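Local coordinates for putative protease (Parabacteroides distasonis ATCC 8503, PDB 3KD4), which is of unknown function but is a putative exported protease whose middle domain, helices packed on an antiparallel sheet, resembles the transglutaminase-like fold, at residues A[244-248]-A[333-339]; A[251-255]-A[293-298]; A[306-312]-A[353-359]; A[219-223]-A[270-274]. All coordinates share one frame; numbering follows the deposited sequence.

Interaction 1 (A[244-248]-A[333-339])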
loop_
_atom_site.group_PDB
_atom_site.type_symbol
_atom_site.label_atom_id
_atom_site.label_comp_id
_atom_site.label_asym_id
_atom_site.label_seq_id
_atom_site.Cartn_x
_atom_site.Cartn_y
_atom_site.Cartn_z
ATOM N N GLU A 244 -30.749 6.801 8.314
ATOM C CA GLU A 244 -29.401 6.548 8.803
ATOM C C GLU A 244 -28.336 6.722 7.731
ATOM O O GLU A 244 -27.243 7.182 8.025
ATOM C CB GLU A 244 -29.337 5.166 9.400
ATOM C CG GLU A 244 -30.056 5.105 10.705
ATOM C CD GLU A 244 -29.891 3.770 11.401
ATOM O OE1 GLU A 244 -29.058 2.942 10.951
ATOM O OE2 GLU A 244 -30.606 3.560 12.410
ATOM N N GLN A 245 -28.664 6.388 6.483
ATOM C CA GLN A 245 -27.692 6.508 5.432
ATOM C C GLN A 245 -27.302 7.980 5.221
ATOM O O GLN A 245 -26.135 8.300 4.948
ATOM C CB GLN A 245 -28.196 5.883 4.140
ATOM C CG GLN A 245 -27.153 5.898 3.007
ATOM C CD GLN A 245 -25.929 5.056 3.344
ATOM O OE1 GLN A 245 -26.055 3.880 3.596
ATOM N NE2 GLN A 245 -24.749 5.671 3.367
ATOM N N GLU A 246 -28.288 8.866 5.337
ATOM C CA GLU A 246 -28.053 10.282 5.116
ATOM C C GLU A 246 -27.068 10.760 6.187
ATOM O O GLU A 246 -26.174 11.520 5.904
ATOM C CB GLU A 246 -29.375 11.077 5.190
ATOM C CG GLU A 246 -29.163 12.565 4.985
ATOM C CD GLU A 246 -30.442 13.390 5.042
ATOM O OE1 GLU A 246 -31.544 12.830 4.820
ATOM O OE2 GLU A 246 -30.333 14.607 5.324
ATOM N N LYS A 247 -27.248 10.286 7.413
ATOM C CA LYS A 247 -26.361 10.665 8.499
ATOM C C LYS A 247 -24.920 10.253 8.236
ATOM O O LYS A 247 -23.993 11.043 8.468
ATOM C CB LYS A 247 -26.826 10.064 9.807
ATOM C CG LYS A 247 -28.162 10.544 10.291
ATOM C CD LYS A 247 -28.416 9.893 11.616
ATOM C CE LYS A 247 -29.665 10.373 12.296
ATOM N NZ LYS A 247 -29.701 9.710 13.641
ATOM N N VAL A 248 -24.723 9.025 7.760
ATOM C CA VAL A 248 -23.376 8.559 7.403
ATOM C C VAL A 248 -22.803 9.476 6.314
ATOM O O VAL A 248 -21.659 9.937 6.398
ATOM C CB VAL A 248 -23.358 7.058 6.930
ATOM C CG1 VAL A 248 -21.959 6.670 6.372
ATOM C CG2 VAL A 248 -23.809 6.109 8.066
ATOM N N THR A 333 -22.754 0.518 10.912
ATOM C CA THR A 333 -23.956 -0.313 10.793
ATOM C C THR A 333 -25.148 0.592 10.508
ATOM O O THR A 333 -25.506 1.405 11.350
ATOM C CB THR A 333 -24.206 -1.093 12.060
ATOM O OG1 THR A 333 -23.019 -1.821 12.367
ATOM C CG2 THR A 333 -25.394 -2.071 11.891
ATOM N N VAL A 334 -25.712 0.467 9.311
ATOM C CA VAL A 334 -26.769 1.344 8.825
ATOM C C VAL A 334 -28.023 0.484 8.612
ATOM O O VAL A 334 -28.030 -0.400 7.740
ATOM C CB VAL A 334 -26.327 2.017 7.515
ATOM C CG1 VAL A 334 -27.480 2.783 6.849
ATOM C CG2 VAL A 334 -25.068 2.922 7.765
ATOM N N ASP A 335 -29.056 0.697 9.430
ATOM C CA ASP A 335 -30.273 -0.146 9.359
ATOM C C ASP A 335 -29.905 -1.649 9.383
ATOM O O ASP A 335 -30.345 -2.432 8.544
ATOM C CB ASP A 335 -31.092 0.173 8.100
ATOM C CG ASP A 335 -31.362 1.642 7.935
ATOM O OD1 ASP A 335 -31.660 2.330 8.951
ATOM O OD2 ASP A 335 -31.299 2.119 6.775
ATOM N N GLY A 336 -29.051 -2.039 10.315
ATOM C CA GLY A 336 -28.756 -3.463 10.502
ATOM C C GLY A 336 -27.791 -4.078 9.492
ATOM O O GLY A 336 -27.560 -5.298 9.530
ATOM N N LYS A 337 -27.241 -3.257 8.593
ATOM C CA LYS A 337 -26.305 -3.731 7.550
ATOM C C LYS A 337 -25.018 -2.902 7.563
ATOM O O LYS A 337 -25.058 -1.660 7.463
ATOM C CB LYS A 337 -26.913 -3.623 6.155
ATOM C CG LYS A 337 -28.342 -4.233 6.028
ATOM C CD LYS A 337 -28.813 -4.262 4.567
ATOM C CE LYS A 337 -30.327 -4.413 4.454
ATOM N NZ LYS A 337 -30.751 -4.679 3.010
ATOM N N ASP A 338 -23.891 -3.594 7.616
ATOM C CA ASP A 338 -22.621 -2.933 7.690
ATOM C C ASP A 338 -22.144 -2.394 6.356
ATOM O O ASP A 338 -22.315 -3.017 5.340
ATOM C CB ASP A 338 -21.580 -3.881 8.252
ATOM C CG ASP A 338 -21.736 -4.108 9.714
ATOM O OD1 ASP A 338 -22.505 -3.368 10.387
ATOM O OD2 ASP A 338 -21.046 -5.040 10.201
ATOM N N GLN A 339 -21.501 -1.224 6.386
ATOM C CA GLN A 339 -20.766 -0.733 5.239
ATOM C C GLN A 339 -19.429 -0.252 5.740
ATOM O O GLN A 339 -19.286 0.107 6.925
ATOM C CB GLN A 339 -21.551 0.384 4.497
ATOM C CG GLN A 339 -21.755 1.641 5.325
ATOM C CD GLN A 339 -22.774 2.582 4.696
ATOM O OE1 GLN A 339 -22.456 3.714 4.379
ATOM N NE2 GLN A 339 -23.990 2.109 4.512
HETATM O O HOH W 1 -32.887 4.803 8.422
HETATM O O HOH W 2 -30.973 4.524 5.858
#
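Val248 and Val334 press together at the tight, buried side of this contact, their two CG2 methyls 3.4 Å apart, closer than usual for carbons. Next to them the side-chain amides of Gln245 and Gln339 meet nearly coplanar, 11° apart; a bend at the second torsion of Gln245 (chi2 64°) brings its amide there. Gln339 NE2 donates to Gln245 OE1 at 2.9 Å, and Gln245 NE2 returns a bond to Gln339 OE1 at 3.2 Å; each donor lies in the carbonyl plane on a lone pair, which fixes the rotation of both amides. These residues seat the first turn of helix 244-258 on the hairpin of strands 327-334 and 337-341, which closes through a type I' turn from Val334 to Lys337 at the border of the five-stranded antiparallel sheet. Toward solvent the contact turns polar and water-bridged. Asp335 N hydrogen-bonds Glu244 OE1 at 2.7 Å, from above the carboxylate plane, while Asp335 OD1 stands 3.3 Å from that same oxygen without a bond. One water joins Glu244 N to Asp335 OD1 and a second joins Gln245 N to Asp335 OD2; the positive end of the helix would probably ease the crowding of carboxylates.

Interaction 2 (A[251-255]-A[293-298]); sequences IRDHI and LLNVML
Ile255 drives its CD1 methyl into a shallow hollow on the opposing helix, floored by the backbone at Leu294 and walled by Leu293 and Met297. The methyl reaches to 3.5 Å from Leu294 CA, closer than it comes to any side-chain atom there; Ile255 CD1 also lies 3.7 Å from Leu294 CD1 and 3.9 Å from Met297 SE, the selenium of a selenomethionine. The extended second torsion of Ile255 (chi2 154°) pushes this methyl outward as a slender bump. One turn earlier, Ile251 offers a blunter surface: its CG2 branch nests among three residues, 3.6 Å from Met297 CB, with Leu294 CD1 and Leu298 CD2 beside it. The fit also runs the other way. Leu294 CD1 drops between Ile251 and Ile255 and rests over the helix backbone, 4.1 Å from Arg252 CA, while Arg252 turns its guanidinium away to Asn249 and, weakly, to Asp253. Met297 bends at its third torsion (chi3 79°), which swings its CE methyl back toward Ile251 CD1. The two short helical segments run roughly antiparallel at 145°, their axes 10.2 Å apart. The contact joins helices 244-258 and 287-300, with neighbours packing on the same residues: helix 228-238 touches Ile251 and Met297 through Thr238 and Ala234, and Val330 of strand 327-334 lies against Leu294 and Leu298. No hydrogen bond crosses it, so the contact rests on burial of apolar groups and on close van der Waals fit, with no directional bond to set the register.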
loop_
_atom_site.group_PDB
_atom_site.type_symbol
_atom_site.label_atom_id
_atom_site.label_comp_id
_atom_site.label_asym_id
_atom_site.label_seq_id
_atom_site.Cartn_x
_atom_site.Cartn_y
_atom_site.Cartn_z
ATOM N N ILE A 251 -21.650 12.909 7.638
ATOM C CA ILE A 251 -20.440 12.839 8.451
ATOM C C ILE A 251 -19.216 12.547 7.566
ATOM O O ILE A 251 -18.217 13.270 7.601
ATOM C CB ILE A 251 -20.566 11.805 9.589
ATOM C CG1 ILE A 251 -21.720 12.165 10.546
ATOM C CG2 ILE A 251 -19.212 11.651 10.353
ATOM C CD1 ILE A 251 -21.562 13.473 11.288
ATOM N N ARG A 252 -19.304 11.499 6.762
ATOM C CA ARG A 252 -18.239 11.140 5.828
ATOM C C ARG A 252 -17.848 12.311 4.925
ATOM O O ARG A 252 -16.678 12.597 4.752
ATOM C CB ARG A 252 -18.690 9.959 4.970
ATOM C CG ARG A 252 -17.598 9.290 4.179
ATOM C CD ARG A 252 -18.178 8.300 3.152
ATOM N NE ARG A 252 -19.052 9.030 2.249
ATOM C CZ ARG A 252 -20.374 8.897 2.151
ATOM N NH1 ARG A 252 -21.041 7.974 2.859
ATOM N NH2 ARG A 252 -21.044 9.690 1.309
ATOM N N ASP A 253 -18.831 12.974 4.329
ATOM C CA ASP A 253 -18.553 14.075 3.409
ATOM C C ASP A 253 -17.959 15.250 4.143
ATOM O O ASP A 253 -17.047 15.891 3.634
ATOM C CB ASP A 253 -19.822 14.515 2.680
ATOM C CG ASP A 253 -20.303 13.469 1.677
ATOM O OD1 ASP A 253 -19.506 12.571 1.324
ATOM O OD2 ASP A 253 -21.475 13.537 1.259
ATOM N N HIS A 254 -18.462 15.552 5.338
ATOM C CA HIS A 254 -17.837 16.620 6.106
ATOM C C HIS A 254 -16.347 16.371 6.325
ATOM O O HIS A 254 -15.538 17.281 6.156
ATOM C CB HIS A 254 -18.473 16.832 7.455
ATOM C CG HIS A 254 -17.905 18.018 8.168
ATOM N ND1 HIS A 254 -18.310 19.308 7.891
ATOM C CD2 HIS A 254 -16.918 18.117 9.093
ATOM C CE1 HIS A 254 -17.613 20.148 8.638
ATOM N NE2 HIS A 254 -16.770 19.450 9.383
ATOM N N ILE A 255 -15.997 15.133 6.690
ATOM C CA ILE A 255 -14.617 14.799 6.932
ATOM C C ILE A 255 -13.798 14.816 5.656
ATOM O O ILE A 255 -12.735 15.429 5.616
ATOM C CB ILE A 255 -14.440 13.464 7.728
ATOM C CG1 ILE A 255 -14.900 13.685 9.168
ATOM C CG2 ILE A 255 -12.968 13.074 7.731
ATOM C CD1 ILE A 255 -15.391 12.465 9.926
ATOM N N LEU A 293 -11.710 9.929 14.248
ATOM C CA LEU A 293 -12.636 11.064 14.168
ATOM C C LEU A 293 -13.994 10.651 13.550
ATOM O O LEU A 293 -15.088 10.944 14.076
ATOM C CB LEU A 293 -11.999 12.198 13.355
ATOM C CG LEU A 293 -12.907 13.418 13.174
ATOM C CD1 LEU A 293 -13.351 13.940 14.566
ATOM C CD2 LEU A 293 -12.246 14.545 12.320
ATOM N N LEU A 294 -13.916 9.948 12.436
ATOM C CA LEU A 294 -15.100 9.457 11.746
ATOM C C LEU A 294 -15.881 8.494 12.670
ATOM O O LEU A 294 -17.080 8.609 12.839
ATOM C CB LEU A 294 -14.627 8.760 10.466
ATOM C CG LEU A 294 -15.603 8.081 9.511
ATOM C CD1 LEU A 294 -16.664 9.068 8.980
ATOM C CD2 LEU A 294 -14.812 7.385 8.374
ATOM N N ASN A 295 -15.173 7.540 13.276
ATOM C CA ASN A 295 -15.788 6.622 14.238
ATOM C C ASN A 295 -16.503 7.353 15.400
ATOM O O ASN A 295 -17.665 7.043 15.719
ATOM C CB ASN A 295 -14.698 5.675 14.768
ATOM C CG ASN A 295 -15.234 4.649 15.733
ATOM O OD1 ASN A 295 -16.200 3.947 15.443
ATOM N ND2 ASN A 295 -14.624 4.585 16.902
ATOM N N VAL A 296 -15.833 8.322 16.007
ATOM C CA VAL A 296 -16.423 9.091 17.116
ATOM C C VAL A 296 -17.683 9.832 16.646
ATOM O O VAL A 296 -18.713 9.821 17.307
ATOM C CB VAL A 296 -15.424 10.104 17.681
ATOM C CG1 VAL A 296 -16.128 11.153 18.559
ATOM C CG2 VAL A 296 -14.294 9.363 18.455
HETATM N N MSE A 297 -17.605 10.432 15.471
HETATM C CA MSE A 297 -18.720 11.240 14.976
HETATM C C MSE A 297 -19.880 10.344 14.551
HETATM O O MSE A 297 -21.040 10.618 14.895
HETATM C CB MSE A 297 -18.247 12.133 13.838
HETATM C CG MSE A 297 -17.321 13.202 14.312
HETATM SE SE MSE A 297 -16.822 14.523 12.930
HETATM C CE MSE A 297 -18.482 15.566 13.043
ATOM N N LEU A 298 -19.592 9.274 13.806
ATOM C CA LEU A 298 -20.661 8.314 13.456
ATOM C C LEU A 298 -21.388 7.786 14.692
ATOM O O LEU A 298 -22.616 7.840 14.763
ATOM C CB LEU A 298 -20.134 7.146 12.635
ATOM C CG LEU A 298 -19.630 7.513 11.237
ATOM C CD1 LEU A 298 -18.874 6.313 10.628
ATOM C CD2 LEU A 298 -20.782 7.963 10.345
#

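Interaction 3 (A[306-312]-A[353-359]); sequences EVLAVYP and DKVVSLS
Ala309 and Val356 face each other as a hydrogen-bonded antiparallel pair, with Ala309 N to Val356 O at 2.8 Å and Val356 N to Ala309 O at 2.9 Å. Tyr311 and Lys354 repeat the pattern two residues on, and Leu358 N still reaches Val307 O, at 3.1 Å, beyond the second strand. Leu308, Val310, Val355 and Ser357 point to one face of the sheet: Leu308 CD1 lies 3.8 Å from Val355 CG1, and Val310 CG1 packs on Asp353 CB. On the other face Tyr311, its CG anti to the carbonyl carbon (chi1 -64°), lays its ring beside Val356, whose CG2 approaches Tyr311 CE1 obliquely at 4.1 Å; Lys354 O sits in plane at the ring edge. These are the inner strands 305-312 and 353-357 of a five-stranded antiparallel sheet, consistent with a transglutaminase-like domain. Past the last pair, Glu306 OE2 takes a weak bond from Ser359 N; its modelled approach to the Ser359 hydroxyl is doubtfully short. A water links Glu306 OE1 with Ser357 OG, which Thr361 N also binds. Farther out, Leu346 packs on Leu308 and Val310, and Leu215 of helix 211-222 covers Tyr311, Val356 and Leu358. Arg349 holds the Asp353 carboxylate by a salt bridge.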
loop_
_atom_site.group_PDB
_atom_site.type_symbol
_atom_site.label_atom_id
_atom_site.label_comp_id
_atom_site.label_asym_id
_atom_site.label_seq_id
_atom_site.Cartn_x
_atom_site.Cartn_y
_atom_site.Cartn_z
ATOM N N GLU A 306 -17.133 1.163 14.303
ATOM C CA GLU A 306 -15.861 0.727 14.887
ATOM C C GLU A 306 -14.710 0.893 13.895
ATOM O O GLU A 306 -14.896 0.711 12.687
ATOM C CB GLU A 306 -15.956 -0.760 15.208
ATOM C CG GLU A 306 -16.150 -1.119 16.638
ATOM C CD GLU A 306 -15.941 -2.633 16.872
ATOM O OE1 GLU A 306 -16.768 -3.406 16.374
ATOM O OE2 GLU A 306 -14.934 -3.009 17.518
ATOM N N VAL A 307 -13.514 1.150 14.409
ATOM C CA VAL A 307 -12.303 1.181 13.595
ATOM C C VAL A 307 -11.882 -0.265 13.297
ATOM O O VAL A 307 -12.033 -1.172 14.137
ATOM C CB VAL A 307 -11.179 2.001 14.287
ATOM C CG1 VAL A 307 -9.886 1.962 13.479
ATOM C CG2 VAL A 307 -11.645 3.463 14.516
ATOM N N LEU A 308 -11.387 -0.479 12.082
ATOM C CA LEU A 308 -10.883 -1.771 11.642
ATOM C C LEU A 308 -9.435 -1.634 11.227
ATOM O O LEU A 308 -9.043 -0.644 10.608
ATOM C CB LEU A 308 -11.678 -2.269 10.423
ATOM C CG LEU A 308 -13.208 -2.246 10.496
ATOM C CD1 LEU A 308 -13.807 -2.824 9.186
ATOM C CD2 LEU A 308 -13.702 -3.038 11.729
ATOM N N ALA A 309 -8.664 -2.650 11.547
ATOM C CA ALA A 309 -7.299 -2.792 11.092
ATOM C C ALA A 309 -7.252 -3.840 9.971
ATOM O O ALA A 309 -7.900 -4.888 10.064
ATOM C CB ALA A 309 -6.385 -3.198 12.257
ATOM N N VAL A 310 -6.484 -3.549 8.922
ATOM C CA VAL A 310 -6.308 -4.458 7.796
ATOM C C VAL A 310 -4.873 -4.953 7.773
ATOM O O VAL A 310 -3.918 -4.142 7.732
ATOM C CB VAL A 310 -6.632 -3.733 6.439
ATOM C CG1 VAL A 310 -6.591 -4.715 5.244
ATOM C CG2 VAL A 310 -8.009 -3.010 6.524
ATOM N N TYR A 311 -4.725 -6.271 7.842
ATOM C CA TYR A 311 -3.449 -6.951 7.804
ATOM C C TYR A 311 -3.317 -7.744 6.517
ATOM O O TYR A 311 -4.324 -8.158 5.925
ATOM C CB TYR A 311 -3.374 -8.009 8.906
ATOM C CG TYR A 311 -3.428 -7.505 10.311
ATOM C CD1 TYR A 311 -4.638 -7.336 10.974
ATOM C CD2 TYR A 311 -2.265 -7.200 10.985
ATOM C CE1 TYR A 311 -4.655 -6.900 12.315
ATOM C CE2 TYR A 311 -2.287 -6.770 12.273
ATOM C CZ TYR A 311 -3.469 -6.622 12.933
ATOM O OH TYR A 311 -3.414 -6.146 14.214
ATOM N N PRO A 312 -2.071 -8.038 6.120
ATOM C CA PRO A 312 -1.858 -9.005 5.054
ATOM C C PRO A 312 -2.507 -10.316 5.385
ATOM O O PRO A 312 -2.574 -10.732 6.559
ATOM C CB PRO A 312 -0.333 -9.163 4.990
ATOM C CG PRO A 312 0.215 -7.929 5.619
ATOM C CD PRO A 312 -0.813 -7.456 6.626
ATOM N N ASP A 353 -6.965 -10.067 2.255
ATOM C CA ASP A 353 -6.462 -9.469 3.479
ATOM C C ASP A 353 -7.289 -9.934 4.675
ATOM O O ASP A 353 -8.378 -10.435 4.515
ATOM C CB ASP A 353 -6.565 -7.948 3.393
ATOM C CG ASP A 353 -5.689 -7.359 2.279
ATOM O OD1 ASP A 353 -4.696 -7.999 1.863
ATOM O OD2 ASP A 353 -6.026 -6.262 1.808
ATOM N N LYS A 354 -6.734 -9.743 5.856
ATOM C CA LYS A 354 -7.393 -10.084 7.109
ATOM C C LYS A 354 -7.814 -8.780 7.755
ATOM O O LYS A 354 -6.993 -7.882 7.953
ATOM C CB LYS A 354 -6.442 -10.874 8.005
ATOM C CG LYS A 354 -6.527 -12.376 7.800
ATOM C CD LYS A 354 -5.385 -13.132 8.495
ATOM C CE LYS A 354 -5.402 -14.621 8.119
ATOM N NZ LYS A 354 -4.665 -15.416 9.135
ATOM N N VAL A 355 -9.089 -8.668 8.065
ATOM C CA VAL A 355 -9.649 -7.441 8.613
ATOM C C VAL A 355 -10.119 -7.741 10.022
ATOM O O VAL A 355 -10.849 -8.713 10.242
ATOM C CB VAL A 355 -10.776 -6.938 7.723
ATOM C CG1 VAL A 355 -11.478 -5.701 8.316
ATOM C CG2 VAL A 355 -10.218 -6.686 6.324
ATOM N N VAL A 356 -9.656 -6.948 10.981
ATOM C CA VAL A 356 -10.016 -7.171 12.389
ATOM C C VAL A 356 -10.437 -5.877 13.033
ATOM O O VAL A 356 -9.705 -4.862 12.923
ATOM C CB VAL A 356 -8.829 -7.760 13.167
ATOM C CG1 VAL A 356 -9.274 -8.134 14.583
ATOM C CG2 VAL A 356 -8.221 -8.955 12.438
ATOM N N SER A 357 -11.596 -5.857 13.701
ATOM C CA SER A 357 -12.006 -4.681 14.458
ATOM C C SER A 357 -11.059 -4.451 15.671
ATOM O O SER A 357 -10.400 -5.378 16.126
ATOM C CB SER A 357 -13.434 -4.854 14.965
ATOM O OG SER A 357 -13.478 -5.787 16.020
ATOM N N LEU A 358 -10.984 -3.229 16.173
ATOM C CA LEU A 358 -10.172 -2.927 17.373
ATOM C C LEU A 358 -10.642 -3.617 18.654
ATOM O O LEU A 358 -9.856 -3.792 19.593
ATOM C CB LEU A 358 -10.052 -1.419 17.619
ATOM C CG LEU A 358 -9.358 -0.565 16.541
ATOM C CD1 LEU A 358 -8.824 0.766 17.098
ATOM C CD2 LEU A 358 -8.267 -1.287 15.794
ATOM N N SER A 359 -11.886 -4.069 18.665
ATOM C CA SER A 359 -12.385 -4.909 19.737
ATOM C C SER A 359 -12.026 -6.365 19.466
ATOM O O SER A 359 -12.383 -7.202 20.245
ATOM C CB SER A 359 -13.899 -4.748 19.908
ATOM O OG SER A 359 -14.584 -5.104 18.723
HETATM O O HOH W 3 -16.267 -5.928 16.195
#

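Interaction 4 (A[219-223]-A[270-274]); sequences DKRLK and GYTVR. With PO4 (phosphate ion), chain E.
Arg221 and Gly270 supply the hydrogen bonding across this contact. Arg221 NH1 donates to Gly270 O at 3.0 Å with an N-H...O angle of 141°, somewhat tilted from the carbonyl plane, and Arg221 NH2 adds a weak bond to the same Gly270 O at 3.3 Å. Tyr271 O lies closer still, 2.6 Å from Arg221 NH1, but at too poor an angle for a hydrogen bond. Arg221 and Thr272 each have a second conformer, so these details hold for one of them and are less certain. The third torsion (chi3 102°) bends the arginine chain and brings its end to the loop backbone, where Thr272 CB touches the guanidinium obliquely. That backbone takes positive phi at both Gly270 and Tyr271, and a weak bond from Val273 N to Thr272 OG1 follows. The apolar part is Leu222 against Val273, a tight pair whose side chains cross at about a right angle: Leu222 CD2 lies 3.4 Å from Val273 CG1 and 3.7 Å from Val273 CG2, with Leu288 of helix 287-300 touching both residues. Charged groups pair within 219-223: Lys223 NZ forms a salt bridge with Asp219 OD1 at 2.8 Å, on the syn side, and Lys220 NZ hydrogen-bonds O3 of a phosphate ion at 2.7 Å, an ion probably taken from the crystallisation liquor. The whole joins the last turn of helix 211-222 to the irregular loop leading into helix 276-282, at the margin of the helical layer of a domain consistent with the transglutaminase-like fold.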
loop_
_atom_site.group_PDB
_atom_site.type_symbol
_atom_site.label_atom_id
_atom_site.label_comp_id
_atom_site.label_asym_id
_atom_site.label_seq_id
_atom_site.Cartn_x
_atom_site.Cartn_y
_atom_site.Cartn_z
ATOM N N ASP A 219 -7.094 0.930 20.834
ATOM C CA ASP A 219 -8.417 1.457 21.065
ATOM C C ASP A 219 -8.478 2.326 22.321
ATOM O O ASP A 219 -9.064 3.401 22.298
ATOM C CB ASP A 219 -9.364 0.300 21.203
ATOM C CG ASP A 219 -10.826 0.677 20.984
ATOM O OD1 ASP A 219 -11.188 1.806 20.558
ATOM O OD2 ASP A 219 -11.609 -0.247 21.200
ATOM N N LYS A 220 -7.861 1.859 23.411
ATOM C CA LYS A 220 -7.890 2.612 24.679
ATOM C C LYS A 220 -7.241 3.966 24.489
ATOM O O LYS A 220 -7.739 4.951 24.967
ATOM C CB LYS A 220 -7.185 1.866 25.815
ATOM C CG LYS A 220 -7.995 0.690 26.322
ATOM C CD LYS A 220 -7.224 -0.205 27.338
ATOM C CE LYS A 220 -7.978 -1.553 27.581
ATOM N NZ LYS A 220 -7.240 -2.398 28.571
ATOM N N ARG A 221 -6.122 3.981 23.789
ATOM C CA ARG A 221 -5.379 5.202 23.535
ATOM C C ARG A 221 -6.197 6.119 22.625
ATOM O O ARG A 221 -6.216 7.343 22.826
ATOM C CB ARG A 221 -3.984 4.867 22.964
ATOM C CG ARG A 221 -3.120 4.060 23.980
ATOM C CD ARG A 221 -1.805 3.466 23.438
ATOM N NE ARG A 221 -0.602 4.207 23.811
ATOM C CZ ARG A 221 0.166 4.833 22.936
ATOM N NH1 ARG A 221 -0.163 4.820 21.668
ATOM N NH2 ARG A 221 1.247 5.482 23.311
ATOM N N LEU A 222 -6.878 5.531 21.640
ATOM C CA LEU A 222 -7.713 6.339 20.745
ATOM C C LEU A 222 -8.796 7.044 21.546
ATOM O O LEU A 222 -9.096 8.213 21.281
ATOM C CB LEU A 222 -8.335 5.498 19.645
ATOM C CG LEU A 222 -7.392 5.020 18.547
ATOM C CD1 LEU A 222 -8.150 4.304 17.459
ATOM C CD2 LEU A 222 -6.605 6.165 17.969
ATOM N N LYS A 223 -9.345 6.335 22.538
ATOM C CA LYS A 223 -10.480 6.808 23.335
ATOM C C LYS A 223 -10.080 7.740 24.472
ATOM O O LYS A 223 -10.938 8.297 25.118
ATOM C CB LYS A 223 -11.290 5.633 23.894
ATOM C CG LYS A 223 -12.083 4.833 22.845
ATOM C CD LYS A 223 -12.484 3.459 23.377
ATOM C CE LYS A 223 -13.739 2.834 22.696
ATOM N NZ LYS A 223 -13.791 2.630 21.181
ATOM N N GLY A 270 4.310 7.266 17.880
ATOM C CA GLY A 270 4.169 6.372 19.040
ATOM C C GLY A 270 2.847 5.605 19.079
ATOM O O GLY A 270 2.362 5.248 20.166
ATOM N N TYR A 271 2.278 5.338 17.905
ATOM C CA TYR A 271 0.985 4.673 17.803
ATOM C C TYR A 271 -0.137 5.406 18.572
ATOM O O TYR A 271 -0.976 4.777 19.216
ATOM C CB TYR A 271 1.085 3.191 18.255
ATOM C CG TYR A 271 2.060 2.423 17.433
ATOM C CD1 TYR A 271 1.670 1.841 16.237
ATOM C CD2 TYR A 271 3.400 2.354 17.794
ATOM C CE1 TYR A 271 2.557 1.156 15.453
ATOM C CE2 TYR A 271 4.314 1.648 17.011
ATOM C CZ TYR A 271 3.890 1.081 15.837
ATOM O OH TYR A 271 4.767 0.381 15.069
ATOM N N THR A 272 -0.190 6.730 18.454
ATOM C CA THR A 272 -1.411 7.365 18.970
ATOM C C THR A 272 -1.784 8.557 18.110
ATOM O O THR A 272 -1.357 8.645 16.929
ATOM C CB THR A 272 -1.358 7.663 20.517
ATOM O OG1 THR A 272 -2.664 8.107 21.010
ATOM C CG2 THR A 272 -0.275 8.677 20.818
ATOM N N VAL A 273 -2.713 9.341 18.632
ATOM C CA VAL A 273 -3.419 10.362 17.890
ATOM C C VAL A 273 -3.345 11.627 18.676
ATOM O O VAL A 273 -3.148 11.580 19.887
ATOM C CB VAL A 273 -4.903 9.971 17.695
ATOM C CG1 VAL A 273 -5.019 8.842 16.643
ATOM C CG2 VAL A 273 -5.630 9.609 19.044
ATOM N N ARG A 274 -3.468 12.769 17.999
ATOM C CA ARG A 274 -3.717 14.000 18.712
ATOM C C ARG A 274 -5.097 13.905 19.321
ATOM O O ARG A 274 -5.932 13.083 18.937
ATOM C CB ARG A 274 -3.657 15.223 17.812
ATOM C CG ARG A 274 -2.246 15.548 17.344
ATOM C CD ARG A 274 -2.299 16.639 16.289
ATOM N NE ARG A 274 -2.838 16.121 15.040
ATOM C CZ ARG A 274 -3.453 16.838 14.110
ATOM N NH1 ARG A 274 -3.603 18.158 14.212
ATOM N NH2 ARG A 274 -3.917 16.218 13.041
HETATM P P PO4 E . -9.129 -5.676 28.776
HETATM O O1 PO4 E . -7.702 -6.168 28.987
HETATM O O2 PO4 E . -9.941 -5.870 30.051
HETATM O O3 PO4 E . -9.180 -4.241 28.353
HETATM O O4 PO4 E . -9.909 -6.467 27.736
#

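All four contacts belong to the middle, helix-and-sheet part of the chain. Interactions 2 and 3 are its buried core, one wholly apolar between helices, the other built on backbone hydrogen bonds between strands; Asn295 packs on Val307 where they meet. Interactions 1 and 4 are only partly buried, and each sets a small apolar pair beside polar groups: paired amides, carboxylates and bridging waters in the first, an arginine on a backbone carbonyl in the second. Helix 244-258 serves both interactions 1 and 2, and Val248 touches Leu298 between them. Interactions 1 and 3 reach neighbouring strands of one sheet, while Leu358 of interaction 3 packs on Leu222 of interaction 4.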